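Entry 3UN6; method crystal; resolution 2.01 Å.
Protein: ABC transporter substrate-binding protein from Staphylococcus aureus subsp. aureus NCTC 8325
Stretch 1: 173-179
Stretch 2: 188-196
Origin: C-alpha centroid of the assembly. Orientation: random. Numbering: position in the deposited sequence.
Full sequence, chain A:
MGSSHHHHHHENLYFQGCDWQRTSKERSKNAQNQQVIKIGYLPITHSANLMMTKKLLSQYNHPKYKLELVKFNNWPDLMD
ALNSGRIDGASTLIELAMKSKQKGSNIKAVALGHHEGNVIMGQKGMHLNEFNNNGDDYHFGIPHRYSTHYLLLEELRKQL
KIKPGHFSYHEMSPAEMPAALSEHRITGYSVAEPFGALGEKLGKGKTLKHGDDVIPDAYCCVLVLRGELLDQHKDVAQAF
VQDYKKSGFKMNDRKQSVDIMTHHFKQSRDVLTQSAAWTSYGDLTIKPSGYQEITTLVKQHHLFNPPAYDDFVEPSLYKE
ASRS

Stretch 1, residues 173-179: SPAEMPA
Stretch 2, residues 188-196: GYSVAEPFG

How are the two backbones laid against each other? Stretch 1 leaves an extended Ser-173 (phi/psi -69/148) and turns through helical angles at 174-176 (Pro-174 -53/-46) into a helix that holds 177-179 and runs on; Glu-176 N bonds Ser-173 O at 3.1 Å and Met-177 N bonds Pro-174 O at 3.0 Å. Stretch 2 is a strand over 188-192 (Tyr-189 -159/165, Val-191 -167/169), then a bend with a cis peptide before Pro-194 (-88/15), closed by Phe-195 N to Ala-192 O at 3.2 Å. The CA atoms of Pro-174 and Phe-195 are 6.2 Å apart and those of Met-177 and Tyr-189 7.0 Å, so stretch 1 starts over the bend and advances toward the start of the strand. No hydrogen bond crosses; apolar packing, with CH-pi and sulfur-aromatic contacts, joins them over 366 Å² of buried surface, both sides summed.

What does the selenomethionine at Met-177 fill? Its extended side chain (chi1 m, chi2 t, chi3 t) runs more across the strand than along it, bringing CB and SE over Tyr-189 and Val-191, whose CA-to-CB bonds point toward stretch 1 while that of Ser-190 points away. CB sits almost squarely over the face of the Tyr-189 ring, 3.6 Å from its centroid and 7° off the normal, a CH-pi contact. SE reaches past the ring, 3.6 Å from Tyr-189 CD1 and obliquely 4.3 Å from the ring centroid, and rests 3.7 Å from Val-191 CB. Selenium is large and polarizable; Ser-190 O lies 4.1 Å from SE.

How does Pro-174 meet Val-191 and Phe-195? Its ring, puckered C-gamma exo, is a compact bump whose CB caps the shallow notch where they meet, 3.7 Å from Val-191 CG2 (chi1 p) and 3.5 Å from Phe-195 CD2. CB also lies over the face of the Phe-195 ring, 3.9 Å from the centroid and 27° off the normal, so slightly positive C-H groups meet the pi cloud. Phe-195 takes chi1 m and chi2 -74°, and Ala-175 continues the cover: its N lies over the same face, and its CB is 3.9 Å from Phe-195 CE1 although its CA-to-CB bond points away overall.

What ties the strand to the bend behind these contacts? Tyr-189 (chi1 p, chi2 83°) donates from OH to Phe-195 O at 2.7 Å, satisfying a buried hydroxyl. Pro-178, also C-gamma exo, sets CG 3.9 Å from Tyr-189 OH, an apolar cover beside that bond. Within the bend, Glu-193 (chi1 m, chi2 m) accepts Gly-196 N at OE1, 2.9 Å away.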

ATOM      1  N   SER A 173      -6.496   8.811   8.242  1.00 29.06           N
ATOM      2  CA  SER A 173      -6.697   7.399   7.932  1.00 29.28           C
ATOM      3  C   SER A 173      -7.531   7.284   6.648  1.00 27.48           C
ATOM      4  O   SER A 173      -8.354   8.142   6.348  1.00 26.03           O
ATOM      5  CB  SER A 173      -7.403   6.685   9.086  1.00 31.01           C
ATOM      6  OG  SER A 173      -8.634   7.297   9.350  1.00 36.94           O
ATOM      7  N   PRO A 174      -7.295   6.232   5.868  1.00 26.46           N
ATOM      8  CA  PRO A 174      -8.064   6.029   4.646  1.00 26.35           C
ATOM      9  C   PRO A 174      -9.580   6.053   4.874  1.00 28.48           C
ATOM     10  O   PRO A 174     -10.298   6.751   4.131  1.00 27.51           O
ATOM     11  CB  PRO A 174      -7.596   4.637   4.180  1.00 26.48           C
ATOM     12  CG  PRO A 174      -6.205   4.537   4.728  1.00 25.11           C
ATOM     13  CD  PRO A 174      -6.249   5.213   6.046  1.00 26.34           C
ATOM     14  N   ALA A 175     -10.059   5.338   5.908  1.00 28.35           N
ATOM     15  CA  ALA A 175     -11.502   5.257   6.213  1.00 29.66           C
ATOM     16  C   ALA A 175     -12.163   6.613   6.496  1.00 30.31           C
ATOM     17  O   ALA A 175     -13.385   6.749   6.405  1.00 32.41           O
ATOM     18  CB  ALA A 175     -11.755   4.303   7.413  1.00 29.68           C
ATOM     19  N   GLU A 176     -11.368   7.596   6.873  1.00 30.25           N
ATOM     20  CA  GLU A 176     -11.889   8.926   7.192  1.00 30.32           C
ATOM     21  C   GLU A 176     -11.997   9.844   5.981  1.00 29.03           C
ATOM     22  O   GLU A 176     -12.594  10.914   6.063  1.00 28.06           O
ATOM     23  CB  GLU A 176     -10.976   9.587   8.234  1.00 32.31           C
ATOM     24  CG  GLU A 176     -11.066   8.975   9.609  1.00 37.32           C
ATOM     25  CD  GLU A 176     -10.141   9.632  10.653  1.00 47.42           C
ATOM     26  OE1 GLU A 176      -9.038  10.114  10.289  1.00 45.03           O
ATOM     27  OE2 GLU A 176     -10.528   9.639  11.858  1.00 53.26           O
HETATM   28  N   MSE A 177     -11.427   9.437   4.847  1.00 28.24           N
HETATM   29  CA  MSE A 177     -11.382  10.317   3.676  1.00 27.55           C
HETATM   30  C   MSE A 177     -12.724  10.614   3.008  1.00 29.05           C
HETATM   31  O   MSE A 177     -12.995  11.769   2.682  1.00 29.83           O
HETATM   32  CB  MSE A 177     -10.334   9.817   2.683  1.00 27.55           C
HETATM   33  CG  MSE A 177      -8.908   9.978   3.250  1.00 27.38           C
HETATM   34 SE   MSE A 177      -7.630   9.220   2.073  1.00 30.29          SE
HETATM   35  CE  MSE A 177      -5.992   9.394   3.220  1.00 23.29           C
ATOM     36  N   PRO A 178     -13.580   9.594   2.822  1.00 30.84           N
ATOM     37  CA  PRO A 178     -14.887   9.874   2.196  1.00 33.10           C
ATOM     38  C   PRO A 178     -15.719  10.910   2.942  1.00 34.52           C
ATOM     39  O   PRO A 178     -16.286  11.798   2.320  1.00 36.80           O
ATOM     40  CB  PRO A 178     -15.586   8.512   2.220  1.00 34.29           C
ATOM     41  CG  PRO A 178     -14.491   7.549   2.140  1.00 30.44           C
ATOM     42  CD  PRO A 178     -13.356   8.148   2.962  1.00 28.73           C
ATOM     43  N   ALA A 179     -15.781  10.811   4.261  1.00 35.46           N
ATOM     44  CA  ALA A 179     -16.536  11.770   5.060  1.00 36.34           C
ATOM     45  C   ALA A 179     -15.905  13.155   4.989  1.00 35.99           C
ATOM     46  O   ALA A 179     -16.617  14.171   4.882  1.00 37.31           O
ATOM     47  CB  ALA A 179     -16.629  11.294   6.513  1.00 37.89           C
ATOM     48  N   GLY A 188      -9.873  16.986  -2.218  1.00 26.76           N
ATOM     49  CA  GLY A 188      -9.718  15.627  -2.727  1.00 25.79           C
ATOM     50  C   GLY A 188      -8.761  14.829  -1.886  1.00 25.21           C
ATOM     51  O   GLY A 188      -8.325  15.273  -0.818  1.00 26.46           O
ATOM     52  N   TYR A 189      -8.440  13.629  -2.358  1.00 23.40           N
ATOM     53  CA  TYR A 189      -7.531  12.782  -1.649  1.00 23.20           C
ATOM     54  C   TYR A 189      -6.930  11.737  -2.559  1.00 22.61           C
ATOM     55  O   TYR A 189      -7.377  11.548  -3.706  1.00 23.46           O
ATOM     56  CB  TYR A 189      -8.205  12.137  -0.426  1.00 23.15           C
ATOM     57  CG  TYR A 189      -9.420  11.221  -0.676  1.00 22.42           C
ATOM     58  CD1 TYR A 189      -9.256   9.878  -1.035  1.00 23.09           C
ATOM     59  CD2 TYR A 189     -10.709  11.681  -0.449  1.00 24.54           C
ATOM     60  CE1 TYR A 189     -10.350   9.048  -1.225  1.00 19.56           C
ATOM     61  CE2 TYR A 189     -11.807  10.866  -0.628  1.00 27.97           C
ATOM     62  CZ  TYR A 189     -11.622   9.547  -1.019  1.00 26.41           C
ATOM     63  OH  TYR A 189     -12.721   8.749  -1.173  1.00 27.67           O
ATOM     64  N   SER A 190      -5.866  11.119  -2.069  1.00 21.73           N
ATOM     65  CA  SER A 190      -5.225  10.040  -2.768  1.00 21.03           C
ATOM     66  C   SER A 190      -5.043   8.888  -1.771  1.00 21.69           C
ATOM     67  O   SER A 190      -4.581   9.104  -0.664  1.00 21.58           O
ATOM     68  CB  SER A 190      -3.902  10.499  -3.338  1.00 22.09           C
ATOM     69  OG  SER A 190      -3.327   9.462  -4.081  1.00 20.81           O
ATOM     70  N   VAL A 191      -5.385   7.664  -2.179  1.00 21.46           N
ATOM     71  CA  VAL A 191      -5.361   6.532  -1.276  1.00 19.52           C
ATOM     72  C   VAL A 191      -5.474   5.241  -2.061  1.00 19.95           C
ATOM     73  O   VAL A 191      -5.716   5.269  -3.273  1.00 18.26           O
ATOM     74  CB  VAL A 191      -6.548   6.626  -0.309  1.00 20.74           C
ATOM     75  CG1 VAL A 191      -7.879   6.473  -1.103  1.00 19.08           C
ATOM     76  CG2 VAL A 191      -6.435   5.595   0.815  1.00 21.44           C
ATOM     77  N   ALA A 192      -5.238   4.112  -1.384  1.00 20.17           N
ATOM     78  CA  ALA A 192      -5.389   2.818  -2.021  1.00 20.16           C
ATOM     79  C   ALA A 192      -6.868   2.492  -2.083  1.00 20.60           C
ATOM     80  O   ALA A 192      -7.642   2.920  -1.224  1.00 19.80           O
ATOM     81  CB  ALA A 192      -4.659   1.733  -1.226  1.00 20.39           C
ATOM     82  N   GLU A 193      -7.268   1.728  -3.079  1.00 21.19           N
ATOM     83  CA  GLU A 193      -8.639   1.251  -3.101  1.00 23.15           C
ATOM     84  C   GLU A 193      -8.748   0.326  -1.890  1.00 22.30           C
ATOM     85  O   GLU A 193      -7.734  -0.187  -1.416  1.00 21.24           O
ATOM     86  CB  GLU A 193      -8.947   0.545  -4.400  1.00 25.34           C
ATOM     87  CG  GLU A 193      -9.017   1.489  -5.607  1.00 29.59           C
ATOM     88  CD  GLU A 193     -10.215   2.471  -5.580  1.00 36.34           C
ATOM     89  OE1 GLU A 193     -10.697   2.844  -4.489  1.00 34.64           O
ATOM     90  OE2 GLU A 193     -10.653   2.901  -6.676  1.00 40.02           O
ATOM     91  N   PRO A 194      -9.971   0.109  -1.380  1.00 21.77           N
ATOM     92  CA  PRO A 194     -11.241   0.554  -1.883  1.00 22.78           C
ATOM     93  C   PRO A 194     -11.716   1.926  -1.414  1.00 23.29           C
ATOM     94  O   PRO A 194     -12.862   2.253  -1.644  1.00 23.01           O
ATOM     95  CB  PRO A 194     -12.179  -0.512  -1.337  1.00 23.17           C
ATOM     96  CG  PRO A 194     -11.601  -0.817   0.007  1.00 22.43           C
ATOM     97  CD  PRO A 194     -10.130  -0.605  -0.105  1.00 23.99           C
ATOM     98  N   PHE A 195     -10.836   2.739  -0.837  1.00 23.68           N
ATOM     99  CA  PHE A 195     -11.279   4.015  -0.276  1.00 24.97           C
ATOM    100  C   PHE A 195     -11.626   5.106  -1.281  1.00 26.13           C
ATOM    101  O   PHE A 195     -12.252   6.093  -0.920  1.00 28.59           O
ATOM    102  CB  PHE A 195     -10.377   4.435   0.895  1.00 25.47           C
ATOM    103  CG  PHE A 195     -10.490   3.478   2.040  1.00 24.76           C
ATOM    104  CD1 PHE A 195     -11.638   3.494   2.851  1.00 27.13           C
ATOM    105  CD2 PHE A 195      -9.563   2.468   2.211  1.00 23.01           C
ATOM    106  CE1 PHE A 195     -11.814   2.570   3.877  1.00 29.67           C
ATOM    107  CE2 PHE A 195      -9.719   1.520   3.257  1.00 25.58           C
ATOM    108  CZ  PHE A 195     -10.867   1.576   4.081  1.00 27.45           C
ATOM    109  N   GLY A 196     -11.288   4.899  -2.552  1.00 26.03           N
ATOM    110  CA  GLY A 196     -11.705   5.829  -3.599  1.00 26.18           C
ATOM    111  C   GLY A 196     -13.098   5.427  -4.048  1.00 27.63           C
ATOM    112  O   GLY A 196     -14.029   6.249  -4.074  1.00 26.17           O
TER